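Long-range contacts in putative polyketide synthase (Brevibacillus brevis, PDB 5HU7), which probably removes water from 3-hydroxyacyl chains carried on acyl carrier protein, through the dehydratase domain of a trans-AT polyketide synthase: residues L193-I198 and H209-S215; P254-Y258 and L280-A284; F49-Y55 and L238-F242; H173-I179 and S215-R221. All blocks are in the same frame, centred on the assembly; numbering follows the deposited sequence.

In the fold
The chain first passes F49-Y55, at the start of helix 52-65, and contact 3 closes the widest loop when L238-F242 returns to it 183 residues later, joining the two halves of what is consistent with a double-hotdog fold. Nested inside that loop, contact 4 lays H173-I179 along helix 212-227. Contact 1 is nested in turn within contact 4, pairing L193-I198 with the entry to the same helix; the two share S215. Contact 2 follows in series once contact 3 has closed, joining P254-Y258 to the end of strand 276-281. It touches contact 1 through L193, V256 and K257. No two of the four loops cross.

Contact 1 (L193-I198 and H209-S215); sequences LSLPSI and HPSLLES
L195 and S211 have the closest CA atoms of the two segments, 6.7 Å apart; farther along, the CA atoms of L193 and S215 stand 7.8 Å apart. Residues H209-L212 form a type I beta turn that leads into helix 212-227. The sequence H209-E214 (HPSLLE) resembles the HPxLLD motif in the second hotdog of polyketide synthase dehydratases, with E214 where relatives usually have aspartate. H209 ties turn to loop because an imidazole can donate and accept at once. Its CG stands anti to the backbone N (chi1 -169°), which swings the ring across to the loop. ND1 accepts from S211 N at 3.0 Å, a capping bond with an N-H...N angle of 160°. NE2 reaches across to donate to P196 O at 2.7 Å, a more bent bond (143°). L195 CB sits almost squarely over one ring face, 3.8 Å from the centroid of H209, while P210 CD covers the opposite face near the rim. I198 approaches obliquely, bringing its CG1 to H209 NE2. A leucine in place of H209 would probably leave P196 O and S211 N without these mates and let the loop shift against the turn. The buried L193, backed by V256, rests its CD2 3.8 Å from S215 CB. L195 supplies apolar branches to the ring and to the helix start, where its CD2 meets L212 CA at 4.0 Å.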
loop_
_atom_site.group_PDB
_atom_site.type_symbol
_atom_site.label_atom_id
_atom_site.label_comp_id
_atom_site.label_asym_id
_atom_site.label_seq_id
_atom_site.Cartn_x
_atom_site.Cartn_y
_atom_site.Cartn_z
ATOM N N LEU A 193 10.127 23.064 -25.996
ATOM C CA LEU A 193 8.903 22.870 -25.232
ATOM C C LEU A 193 8.673 23.927 -24.189
ATOM O O LEU A 193 9.603 24.387 -23.544
ATOM C CB LEU A 193 8.945 21.505 -24.526
ATOM C CG LEU A 193 9.020 20.305 -25.439
ATOM C CD1 LEU A 193 9.406 19.099 -24.660
ATOM C CD2 LEU A 193 7.717 20.089 -26.192
ATOM N N SER A 194 7.402 24.165 -23.902
ATOM C CA SER A 194 6.965 25.046 -22.828
ATOM C C SER A 194 5.750 24.343 -22.267
ATOM O O SER A 194 4.610 24.713 -22.529
ATOM C CB SER A 194 6.711 26.462 -23.333
ATOM O OG SER A 194 5.797 27.162 -22.514
ATOM N N LEU A 195 6.030 23.246 -21.555
ATOM C CA LEU A 195 5.005 22.394 -20.988
ATOM C C LEU A 195 4.175 23.161 -19.960
ATOM O O LEU A 195 4.715 24.017 -19.256
ATOM C CB LEU A 195 5.627 21.136 -20.353
ATOM C CG LEU A 195 6.295 20.165 -21.324
ATOM C CD1 LEU A 195 7.060 19.085 -20.591
ATOM C CD2 LEU A 195 5.290 19.557 -22.273
ATOM N N PRO A 196 2.849 22.909 -19.880
ATOM C CA PRO A 196 2.027 23.658 -18.917
ATOM C C PRO A 196 2.494 23.533 -17.472
ATOM O O PRO A 196 3.148 22.566 -17.106
ATOM C CB PRO A 196 0.622 23.081 -19.111
ATOM C CG PRO A 196 0.641 22.435 -20.434
ATOM C CD PRO A 196 2.029 21.957 -20.657
ATOM N N SER A 197 2.169 24.543 -16.666
ATOM C CA SER A 197 2.546 24.603 -15.256
ATOM C C SER A 197 1.867 23.491 -14.450
ATOM O O SER A 197 0.662 23.266 -14.584
ATOM C CB SER A 197 2.183 25.968 -14.667
ATOM O OG SER A 197 0.805 26.260 -14.840
ATOM N N ILE A 198 2.663 22.778 -13.656
ATOM C CA ILE A 198 2.216 21.703 -12.777
ATOM C C ILE A 198 2.772 22.059 -11.397
ATOM O O ILE A 198 3.915 22.524 -11.302
ATOM C CB ILE A 198 2.724 20.324 -13.310
ATOM C CG1 ILE A 198 2.099 19.994 -14.686
ATOM C CG2 ILE A 198 2.472 19.176 -12.331
ATOM C CD1 ILE A 198 0.591 19.790 -14.768
ATOM N N HIS A 209 5.666 14.419 -17.800
ATOM C CA HIS A 209 4.707 15.480 -17.623
ATOM C C HIS A 209 3.375 15.002 -18.225
ATOM O O HIS A 209 3.392 14.336 -19.265
ATOM C CB HIS A 209 5.213 16.730 -18.350
ATOM C CG HIS A 209 4.460 17.972 -18.044
ATOM N ND1 HIS A 209 3.264 18.262 -18.680
ATOM C CD2 HIS A 209 4.747 18.964 -17.175
ATOM C CE1 HIS A 209 2.839 19.396 -18.135
ATOM N NE2 HIS A 209 3.752 19.905 -17.307
ATOM N N PRO A 210 2.203 15.350 -17.631
ATOM C CA PRO A 210 0.933 14.877 -18.196
ATOM C C PRO A 210 0.568 15.418 -19.582
ATOM O O PRO A 210 -0.334 14.864 -20.207
ATOM C CB PRO A 210 -0.090 15.305 -17.133
ATOM C CG PRO A 210 0.534 16.417 -16.436
ATOM C CD PRO A 210 1.972 16.095 -16.379
ATOM N N SER A 211 1.236 16.484 -20.061
ATOM C CA SER A 211 0.943 17.107 -21.356
ATOM C C SER A 211 1.986 16.825 -22.437
ATOM O O SER A 211 1.803 17.292 -23.553
ATOM C CB SER A 211 0.829 18.613 -21.172
ATOM O OG SER A 211 0.058 18.939 -20.026
ATOM N N LEU A 212 3.055 16.084 -22.128
ATOM C CA LEU A 212 4.141 15.781 -23.068
ATOM C C LEU A 212 3.701 15.111 -24.394
ATOM O O LEU A 212 4.289 15.388 -25.435
ATOM C CB LEU A 212 5.190 14.907 -22.346
ATOM C CG LEU A 212 6.383 14.454 -23.160
ATOM C CD1 LEU A 212 7.175 15.645 -23.652
ATOM C CD2 LEU A 212 7.272 13.524 -22.352
ATOM N N LEU A 213 2.714 14.219 -24.353
ATOM C CA LEU A 213 2.217 13.514 -25.545
ATOM C C LEU A 213 1.420 14.455 -26.458
ATOM O O LEU A 213 1.459 14.314 -27.681
ATOM C CB LEU A 213 1.330 12.335 -25.091
ATOM C CG LEU A 213 0.695 11.443 -26.173
ATOM C CD1 LEU A 213 1.767 10.667 -26.935
ATOM C CD2 LEU A 213 -0.379 10.517 -25.534
ATOM N N GLU A 214 0.744 15.447 -25.878
ATOM C CA GLU A 214 -0.035 16.407 -26.669
ATOM C C GLU A 214 0.898 17.333 -27.503
ATOM O O GLU A 214 0.417 17.990 -28.436
ATOM C CB GLU A 214 -0.995 17.267 -25.790
ATOM C CG GLU A 214 -1.716 16.545 -24.652
ATOM C CD GLU A 214 -2.316 15.182 -24.951
ATOM O OE1 GLU A 214 -3.277 15.121 -25.753
ATOM O OE2 GLU A 214 -1.874 14.187 -24.330
ATOM N N SER A 215 2.208 17.400 -27.138
ATOM C CA SER A 215 3.228 18.205 -27.800
ATOM C C SER A 215 4.064 17.399 -28.777
ATOM O O SER A 215 4.444 17.915 -29.823
ATOM C CB SER A 215 4.162 18.803 -26.757
ATOM O OG SER A 215 3.433 19.527 -25.780
#

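Contact 2 (P254-Y258 and L280-A284)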
loop_
_atom_site.group_PDB
_atom_site.type_symbol
_atom_site.label_atom_id
_atom_site.label_comp_id
_atom_site.label_asym_id
_atom_site.label_seq_id
_atom_site.Cartn_x
_atom_site.Cartn_y
_atom_site.Cartn_z
ATOM N N PRO A 254 13.268 14.991 -14.047
ATOM C CA PRO A 254 14.043 15.699 -15.077
ATOM C C PRO A 254 13.300 16.915 -15.639
ATOM O O PRO A 254 12.084 16.882 -15.849
ATOM C CB PRO A 254 14.264 14.630 -16.146
ATOM C CG PRO A 254 13.103 13.737 -16.031
ATOM C CD PRO A 254 12.701 13.735 -14.578
ATOM N N ALA A 255 14.042 17.994 -15.867
ATOM C CA ALA A 255 13.519 19.220 -16.461
ATOM C C ALA A 255 13.588 19.031 -17.975
ATOM O O ALA A 255 14.676 18.825 -18.518
ATOM C CB ALA A 255 14.370 20.392 -16.038
ATOM N N VAL A 256 12.434 19.034 -18.647
ATOM C CA VAL A 256 12.338 18.802 -20.080
ATOM C C VAL A 256 12.020 20.099 -20.832
ATOM O O VAL A 256 10.891 20.560 -20.824
ATOM C CB VAL A 256 11.310 17.693 -20.354
ATOM C CG1 VAL A 256 11.130 17.463 -21.861
ATOM C CG2 VAL A 256 11.721 16.404 -19.635
ATOM N N LYS A 257 13.032 20.692 -21.457
ATOM C CA LYS A 257 12.876 21.911 -22.239
ATOM C C LYS A 257 12.899 21.639 -23.738
ATOM O O LYS A 257 12.351 22.431 -24.486
ATOM C CB LYS A 257 13.956 22.909 -21.839
ATOM C CG LYS A 257 13.977 23.224 -20.341
ATOM C CD LYS A 257 12.601 23.584 -19.749
ATOM C CE LYS A 257 12.678 24.524 -18.561
ATOM N NZ LYS A 257 13.426 23.940 -17.415
ATOM N N TYR A 258 13.450 20.493 -24.170
ATOM C CA TYR A 258 13.525 20.122 -25.577
ATOM C C TYR A 258 13.318 18.663 -25.769
ATOM O O TYR A 258 13.719 17.860 -24.921
ATOM C CB TYR A 258 14.929 20.401 -26.158
ATOM C CG TYR A 258 15.302 21.864 -26.252
ATOM C CD1 TYR A 258 15.865 22.530 -25.174
ATOM C CD2 TYR A 258 15.136 22.566 -27.435
ATOM C CE1 TYR A 258 16.197 23.871 -25.249
ATOM C CE2 TYR A 258 15.463 23.912 -27.523
ATOM C CZ TYR A 258 16.012 24.559 -26.431
ATOM O OH TYR A 258 16.341 25.894 -26.483
ATOM N N LEU A 280 14.827 13.586 -24.543
ATOM C CA LEU A 280 14.239 14.693 -23.828
ATOM C C LEU A 280 15.325 15.253 -22.935
ATOM O O LEU A 280 15.849 14.520 -22.115
ATOM C CB LEU A 280 13.044 14.201 -22.994
ATOM C CG LEU A 280 11.960 13.457 -23.771
ATOM C CD1 LEU A 280 10.859 13.008 -22.852
ATOM C CD2 LEU A 280 11.340 14.335 -24.859
ATOM N N CYS A 281 15.691 16.533 -23.116
ATOM C CA CYS A 281 16.745 17.158 -22.347
ATOM C C CYS A 281 16.311 18.486 -21.745
ATOM O O CYS A 281 15.237 19.005 -22.055
ATOM C CB CYS A 281 17.958 17.340 -23.247
ATOM S SG CYS A 281 17.733 18.609 -24.519
ATOM N N ASP A 282 17.165 19.013 -20.856
ATOM C CA ASP A 282 17.008 20.324 -20.197
ATOM C C ASP A 282 17.569 21.443 -21.101
ATOM O O ASP A 282 17.909 21.164 -22.245
ATOM C CB ASP A 282 17.676 20.311 -18.790
ATOM C CG ASP A 282 19.185 20.124 -18.742
ATOM O OD1 ASP A 282 19.828 20.200 -19.808
ATOM O OD2 ASP A 282 19.724 19.901 -17.631
ATOM N N GLU A 283 17.637 22.698 -20.588
ATOM C CA GLU A 283 18.168 23.891 -21.283
ATOM C C GLU A 283 19.617 23.720 -21.741
ATOM O O GLU A 283 20.005 24.324 -22.733
ATOM C CB GLU A 283 18.174 25.127 -20.344
ATOM C CG GLU A 283 16.832 25.621 -19.851
ATOM C CD GLU A 283 16.928 26.904 -19.048
ATOM O OE1 GLU A 283 17.414 26.849 -17.895
ATOM O OE2 GLU A 283 16.519 27.967 -19.567
ATOM N N ALA A 284 20.431 22.982 -20.961
ATOM C CA ALA A 284 21.850 22.735 -21.237
ATOM C C ALA A 284 22.127 21.533 -22.159
ATOM O O ALA A 284 23.282 21.288 -22.484
ATOM C CB ALA A 284 22.588 22.527 -19.921
HETATM O O HOH W 1 15.317 16.266 -19.243
#
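C281 O receives two successive N-H groups from the facing segment: K257 N at 2.8 Å, lying in the carbonyl plane, and Y258 N at 3.1 Å, tilted 29° out of that plane. In return C281 N donates to Y258 O at 3.0 Å, which makes Y258 and C281 an antiparallel hydrogen-bonded pair. Their side chains share one side of the sheet. The small thiol suits this place: SG stands between the backbone N and the carbonyl carbon (chi1 71°), from where it lies 3.7 Å from Y258 CB and oblique to the tyrosine ring, a sulfur-aromatic contact. V256 crosses L280, its CG1 3.9 Å from L280 CB. On the more exposed side the stems of K257 and E283 cross, CG to CG at 3.8 Å. Their charges do not meet: K257 NZ and E283 OE1 remain 5.0 Å apart, so any attraction is probably modest. A water donates to A255 O at 2.7 Å and, weakly, to L280 O. Farther out, D282 OD1 accepts from R286 N and weakly from A284 N, steadying the turn toward strand 287-298. The Y258 ring packs on L145 and Q149 of helix 145-150, and K257 pairs by backbone with L193. Two residues, K257 and Y258, thus face the single C281: a classic beta bulge, placed where strand 258-263 joins strand 276-281 in the second hotdog.

Contact 3 (F49-Y55 and L238-F242); sequences FFPLIAY and LDGTF
F49 lays one face of its ring over the D239-G240 peptide, with D239 O 3.4 Å from F49 CZ and G240 CA 3.9 Å from the ring centroid in a CH-pi contact. Glycine fits at 240 because its phi is positive (80°) and a CB would run into F49 CD1. The chain turns a corner here, steadied by D239 OD1, which accepts from T241 N (3.1 Å, an Asx turn) and T241 OG1 (2.7 Å). F50 then sets its CD2 3.6 Å above one face of the Y55 ring. Next comes L52, in the first turn of helix 52-65. Its CD2 is modelled unusually close to F242 CD2, at a doubtful 3.2 Å, and lies 3.6 Å from G240 O, while CD1 lies loosely beside L238 CD1. This is the seam of the double-hotdog fold: F242, near the start of strand 241-249 in the second half, pairs by backbone with T84 of the first. Its CG lies between backbone N and carbonyl carbon (chi1 76°), swinging the ring under L52 and Y55. Y55 brings its CD2 to the edge of that ring, 3.8 Å from F242 CE2. An alanine in place of F242 would probably open a gap beneath L52 CD2 and Y55. Y55 OH is hydrogen-bonded to L88 N.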
loop_
_atom_site.group_PDB
_atom_site.type_symbol
_atom_site.label_atom_id
_atom_site.label_comp_id
_atom_site.label_asym_id
_atom_site.label_seq_id
_atom_site.Cartn_x
_atom_site.Cartn_y
_atom_site.Cartn_z
ATOM N N PHE A 49 -9.134 6.671 -24.864
ATOM C CA PHE A 49 -7.967 5.836 -24.598
ATOM C C PHE A 49 -7.174 6.420 -23.460
ATOM O O PHE A 49 -7.000 7.639 -23.405
ATOM C CB PHE A 49 -7.050 5.762 -25.845
ATOM C CG PHE A 49 -7.662 5.088 -27.049
ATOM C CD1 PHE A 49 -8.227 3.818 -26.942
ATOM C CD2 PHE A 49 -7.659 5.708 -28.292
ATOM C CE1 PHE A 49 -8.812 3.197 -28.056
ATOM C CE2 PHE A 49 -8.248 5.089 -29.397
ATOM C CZ PHE A 49 -8.835 3.840 -29.266
ATOM N N PHE A 50 -6.663 5.560 -22.564
ATOM C CA PHE A 50 -5.774 5.996 -21.481
ATOM C C PHE A 50 -4.539 6.627 -22.133
ATOM O O PHE A 50 -4.042 6.063 -23.099
ATOM C CB PHE A 50 -5.338 4.798 -20.624
ATOM C CG PHE A 50 -4.661 5.143 -19.318
ATOM C CD1 PHE A 50 -5.388 5.682 -18.263
ATOM C CD2 PHE A 50 -3.350 4.770 -19.079
ATOM C CE1 PHE A 50 -4.787 5.948 -17.043
ATOM C CE2 PHE A 50 -2.764 4.972 -17.829
ATOM C CZ PHE A 50 -3.478 5.567 -16.826
ATOM N N PRO A 51 -4.042 7.791 -21.681
ATOM C CA PRO A 51 -2.866 8.385 -22.337
ATOM C C PRO A 51 -1.644 7.468 -22.396
ATOM O O PRO A 51 -1.360 6.771 -21.433
ATOM C CB PRO A 51 -2.592 9.645 -21.518
ATOM C CG PRO A 51 -3.797 9.917 -20.784
ATOM C CD PRO A 51 -4.534 8.643 -20.578
ATOM N N LEU A 52 -0.938 7.464 -23.528
ATOM C CA LEU A 52 0.259 6.639 -23.774
ATOM C C LEU A 52 1.333 6.759 -22.655
ATOM O O LEU A 52 1.669 5.758 -22.014
ATOM C CB LEU A 52 0.842 6.956 -25.178
ATOM C CG LEU A 52 -0.028 6.601 -26.407
ATOM C CD1 LEU A 52 0.570 7.088 -27.771
ATOM C CD2 LEU A 52 -0.391 5.161 -26.436
ATOM N N ILE A 53 1.834 7.972 -22.400
ATOM C CA ILE A 53 2.804 8.230 -21.315
ATOM C C ILE A 53 2.312 7.840 -19.922
ATOM O O ILE A 53 3.125 7.554 -19.042
ATOM C CB ILE A 53 3.305 9.698 -21.305
ATOM C CG1 ILE A 53 2.082 10.692 -21.269
ATOM C CG2 ILE A 53 4.254 9.917 -22.504
ATOM C CD1 ILE A 53 2.399 12.069 -20.953
ATOM N N ALA A 54 1.008 7.828 -19.714
ATOM C CA ALA A 54 0.476 7.470 -18.417
ATOM C C ALA A 54 0.801 6.018 -18.074
ATOM O O ALA A 54 1.079 5.724 -16.917
ATOM C CB ALA A 54 -1.008 7.711 -18.370
ATOM N N TYR A 55 0.889 5.131 -19.099
ATOM C CA TYR A 55 1.262 3.737 -18.899
ATOM C C TYR A 55 2.707 3.618 -18.435
ATOM O O TYR A 55 3.008 2.765 -17.607
ATOM C CB TYR A 55 1.122 2.950 -20.212
ATOM C CG TYR A 55 -0.294 2.755 -20.699
ATOM C CD1 TYR A 55 -1.120 1.781 -20.134
ATOM C CD2 TYR A 55 -0.765 3.443 -21.804
ATOM C CE1 TYR A 55 -2.382 1.502 -20.671
ATOM C CE2 TYR A 55 -2.030 3.194 -22.330
ATOM C CZ TYR A 55 -2.818 2.195 -21.786
ATOM O OH TYR A 55 -4.043 1.923 -22.319
ATOM N N LEU A 238 -4.757 7.483 -34.166
ATOM C CA LEU A 238 -4.209 6.640 -33.100
ATOM C C LEU A 238 -5.242 5.720 -32.513
ATOM O O LEU A 238 -6.372 6.134 -32.294
ATOM C CB LEU A 238 -3.562 7.468 -31.981
ATOM C CG LEU A 238 -2.390 8.374 -32.377
ATOM C CD1 LEU A 238 -1.735 8.965 -31.137
ATOM C CD2 LEU A 238 -1.338 7.643 -33.206
ATOM N N ASP A 239 -4.866 4.467 -32.264
ATOM C CA ASP A 239 -5.756 3.447 -31.692
ATOM C C ASP A 239 -5.464 3.133 -30.224
ATOM O O ASP A 239 -5.918 2.100 -29.732
ATOM C CB ASP A 239 -5.707 2.169 -32.550
ATOM C CG ASP A 239 -4.414 1.364 -32.528
ATOM O OD1 ASP A 239 -3.454 1.792 -31.856
ATOM O OD2 ASP A 239 -4.350 0.334 -33.223
ATOM N N GLY A 240 -4.685 3.971 -29.545
ATOM C CA GLY A 240 -4.360 3.754 -28.142
ATOM C C GLY A 240 -3.246 2.746 -27.852
ATOM O O GLY A 240 -2.896 2.544 -26.687
ATOM N N THR A 241 -2.659 2.118 -28.881
ATOM C CA THR A 241 -1.570 1.161 -28.676
ATOM C C THR A 241 -0.189 1.764 -28.966
ATOM O O THR A 241 -0.051 2.743 -29.683
ATOM C CB THR A 241 -1.759 -0.126 -29.517
ATOM O OG1 THR A 241 -1.529 0.142 -30.892
ATOM C CG2 THR A 241 -3.108 -0.810 -29.280
ATOM N N PHE A 242 0.824 1.142 -28.431
ATOM C CA PHE A 242 2.195 1.483 -28.712
ATOM C C PHE A 242 3.123 0.369 -28.269
ATOM O O PHE A 242 2.742 -0.478 -27.473
ATOM C CB PHE A 242 2.606 2.807 -28.041
ATOM C CG PHE A 242 2.865 2.706 -26.547
ATOM C CD1 PHE A 242 4.128 2.362 -26.059
ATOM C CD2 PHE A 242 1.869 3.001 -25.634
ATOM C CE1 PHE A 242 4.394 2.391 -24.691
ATOM C CE2 PHE A 242 2.133 3.001 -24.268
ATOM C CZ PHE A 242 3.389 2.718 -23.807
#

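Contact 4 (H173-I179 and S215-R221); sequences HSEFQGI and SLLPSTR
F176 and P218 form the tight middle of this contact, where the irregular chain H173-I179 runs beside helix 212-227 of the second hotdog in the double-hotdog fold. The two side chains lie alongside, pointing opposite ways. F176 CE2 is modelled 3.3 Å from P218 CB, a doubtfully short value, but F176 CD2 is also near that CB, at 3.7 Å, and CZ little farther. L165 of helix 158-167 touches both residues. Proline suits the spot in two ways: its ring is a compact apolar surface, and its N has no hydrogen to give, in keeping with the helix kink there. G178 has to be small, because a CB would collide with S215 OG, which already lies 3.5 Å from G178 CA. I179 then sends CD1 to the helix, 3.5 Å from S215 O. That buried carbonyl is satisfied by S219 OG, which donates to S215 O at 2.7 Å, and the same CD1 rests against S219 OG. Toward solvent the fit is looser, with H173 and R221 both partly exposed. H173 CG is anti to the backbone N (chi1 -151°), which carries the ring over to P218 and R221. P218 CD stands 4.2 Å above the ring plane, and H173 CE1 meets L217 CD2 at 3.7 Å. R221 runs out extended, with L217 CG as an apolar bed beneath one face of its guanidinium. The guanidinium and imidazole planes stand 72° apart; the hydrogen bond from R221 NH1 to H173 ND1, 3.1 Å, is weak because it is strongly bent, 120°.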
loop_
_atom_site.group_PDB
_atom_site.type_symbol
_atom_site.label_atom_id
_atom_site.label_comp_id
_atom_site.label_asym_id
_atom_site.label_seq_id
_atom_site.Cartn_x
_atom_site.Cartn_y
_atom_site.Cartn_z
ATOM N N HIS A 173 -4.147 17.737 -35.781
ATOM C CA HIS A 173 -4.366 17.732 -34.326
ATOM C C HIS A 173 -5.127 18.988 -33.865
ATOM O O HIS A 173 -5.455 19.858 -34.677
ATOM C CB HIS A 173 -2.994 17.646 -33.617
ATOM C CG HIS A 173 -3.011 16.965 -32.286
ATOM N ND1 HIS A 173 -3.360 15.627 -32.160
ATOM C CD2 HIS A 173 -2.710 17.452 -31.062
ATOM C CE1 HIS A 173 -3.288 15.359 -30.865
ATOM N NE2 HIS A 173 -2.873 16.420 -30.170
ATOM N N SER A 174 -5.428 19.053 -32.558
ATOM C CA SER A 174 -6.122 20.175 -31.929
ATOM C C SER A 174 -5.155 21.242 -31.379
ATOM O O SER A 174 -5.081 22.328 -31.972
ATOM C CB SER A 174 -7.058 19.671 -30.827
ATOM O OG SER A 174 -7.671 20.715 -30.085
ATOM N N GLU A 175 -4.435 20.958 -30.252
ATOM C CA GLU A 175 -3.574 21.960 -29.609
ATOM C C GLU A 175 -2.041 21.693 -29.670
ATOM O O GLU A 175 -1.558 20.558 -29.566
ATOM C CB GLU A 175 -4.017 22.208 -28.159
ATOM C CG GLU A 175 -3.649 21.145 -27.146
ATOM C CD GLU A 175 -4.000 21.547 -25.725
ATOM O OE1 GLU A 175 -3.184 21.277 -24.814
ATOM O OE2 GLU A 175 -5.052 22.198 -25.533
ATOM N N PHE A 176 -1.298 22.807 -29.842
ATOM C CA PHE A 176 0.164 22.893 -29.940
ATOM C C PHE A 176 0.580 23.952 -28.892
ATOM O O PHE A 176 1.430 24.810 -29.164
ATOM C CB PHE A 176 0.572 23.355 -31.363
ATOM C CG PHE A 176 0.040 22.507 -32.498
ATOM C CD1 PHE A 176 -1.321 22.448 -32.768
ATOM C CD2 PHE A 176 0.902 21.840 -33.353
ATOM C CE1 PHE A 176 -1.816 21.611 -33.755
ATOM C CE2 PHE A 176 0.406 21.060 -34.396
ATOM C CZ PHE A 176 -0.952 20.934 -34.576
ATOM N N GLN A 177 -0.076 23.905 -27.699
ATOM C CA GLN A 177 0.145 24.849 -26.594
ATOM C C GLN A 177 1.493 24.613 -25.914
ATOM O O GLN A 177 2.080 25.551 -25.365
ATOM C CB GLN A 177 -0.993 24.765 -25.553
ATOM C CG GLN A 177 -2.310 25.430 -26.006
ATOM C CD GLN A 177 -3.506 25.077 -25.133
ATOM O OE1 GLN A 177 -3.429 24.268 -24.191
ATOM N NE2 GLN A 177 -4.649 25.674 -25.432
ATOM N N GLY A 178 1.981 23.380 -25.959
ATOM C CA GLY A 178 3.272 23.049 -25.376
ATOM C C GLY A 178 4.484 23.337 -26.244
ATOM O O GLY A 178 5.600 23.261 -25.743
ATOM N N ILE A 179 4.298 23.695 -27.534
ATOM C CA ILE A 179 5.395 23.915 -28.489
ATOM C C ILE A 179 5.783 25.372 -28.625
ATOM O O ILE A 179 4.975 26.131 -29.143
ATOM C CB ILE A 179 4.979 23.340 -29.883
ATOM C CG1 ILE A 179 4.650 21.840 -29.763
ATOM C CG2 ILE A 179 6.073 23.583 -30.973
ATOM C CD1 ILE A 179 4.256 21.223 -31.035
ATOM N N SER A 215 2.208 17.400 -27.138
ATOM C CA SER A 215 3.228 18.205 -27.800
ATOM C C SER A 215 4.064 17.399 -28.777
ATOM O O SER A 215 4.444 17.915 -29.823
ATOM C CB SER A 215 4.162 18.803 -26.757
ATOM O OG SER A 215 3.433 19.527 -25.780
ATOM N N LEU A 216 4.413 16.178 -28.405
ATOM C CA LEU A 216 5.237 15.289 -29.202
ATOM C C LEU A 216 4.510 14.737 -30.402
ATOM O O LEU A 216 5.069 14.717 -31.489
ATOM C CB LEU A 216 5.748 14.135 -28.326
ATOM C CG LEU A 216 6.816 14.502 -27.280
ATOM C CD1 LEU A 216 7.207 13.285 -26.456
ATOM C CD2 LEU A 216 8.038 15.077 -27.920
ATOM N N LEU A 217 3.280 14.294 -30.225
ATOM C CA LEU A 217 2.489 13.732 -31.325
ATOM C C LEU A 217 2.434 14.652 -32.571
ATOM O O LEU A 217 2.900 14.213 -33.616
ATOM C CB LEU A 217 1.088 13.335 -30.826
ATOM C CG LEU A 217 0.120 12.770 -31.879
ATOM C CD1 LEU A 217 0.765 11.605 -32.684
ATOM C CD2 LEU A 217 -1.158 12.311 -31.205
ATOM N N PRO A 218 2.011 15.934 -32.502
ATOM C CA PRO A 218 2.068 16.785 -33.717
ATOM C C PRO A 218 3.482 16.925 -34.299
ATOM O O PRO A 218 3.653 17.033 -35.513
ATOM C CB PRO A 218 1.506 18.143 -33.249
ATOM C CG PRO A 218 1.483 18.101 -31.774
ATOM C CD PRO A 218 1.408 16.658 -31.364
ATOM N N SER A 219 4.499 16.870 -33.415
ATOM C CA SER A 219 5.917 16.953 -33.782
ATOM C C SER A 219 6.389 15.691 -34.515
ATOM O O SER A 219 7.221 15.806 -35.417
ATOM C CB SER A 219 6.780 17.186 -32.540
ATOM O OG SER A 219 6.318 18.270 -31.747
ATOM N N THR A 220 5.916 14.491 -34.098
ATOM C CA THR A 220 6.282 13.246 -34.784
ATOM C C THR A 220 5.605 13.214 -36.143
ATOM O O THR A 220 6.236 12.826 -37.134
ATOM C CB THR A 220 6.002 11.967 -33.968
ATOM O OG1 THR A 220 4.597 11.748 -33.783
ATOM C CG2 THR A 220 6.734 11.933 -32.635
ATOM N N ARG A 221 4.345 13.671 -36.207
ATOM C CA ARG A 221 3.597 13.754 -37.467
ATOM C C ARG A 221 4.287 14.697 -38.457
ATOM O O ARG A 221 4.294 14.426 -39.656
ATOM C CB ARG A 221 2.157 14.220 -37.222
ATOM C CG ARG A 221 1.311 13.173 -36.544
ATOM C CD ARG A 221 0.027 13.796 -36.050
ATOM N NE ARG A 221 -0.905 12.807 -35.510
ATOM C CZ ARG A 221 -2.063 13.108 -34.930
ATOM N NH1 ARG A 221 -2.446 14.375 -34.808
ATOM N NH2 ARG A 221 -2.849 12.144 -34.465
#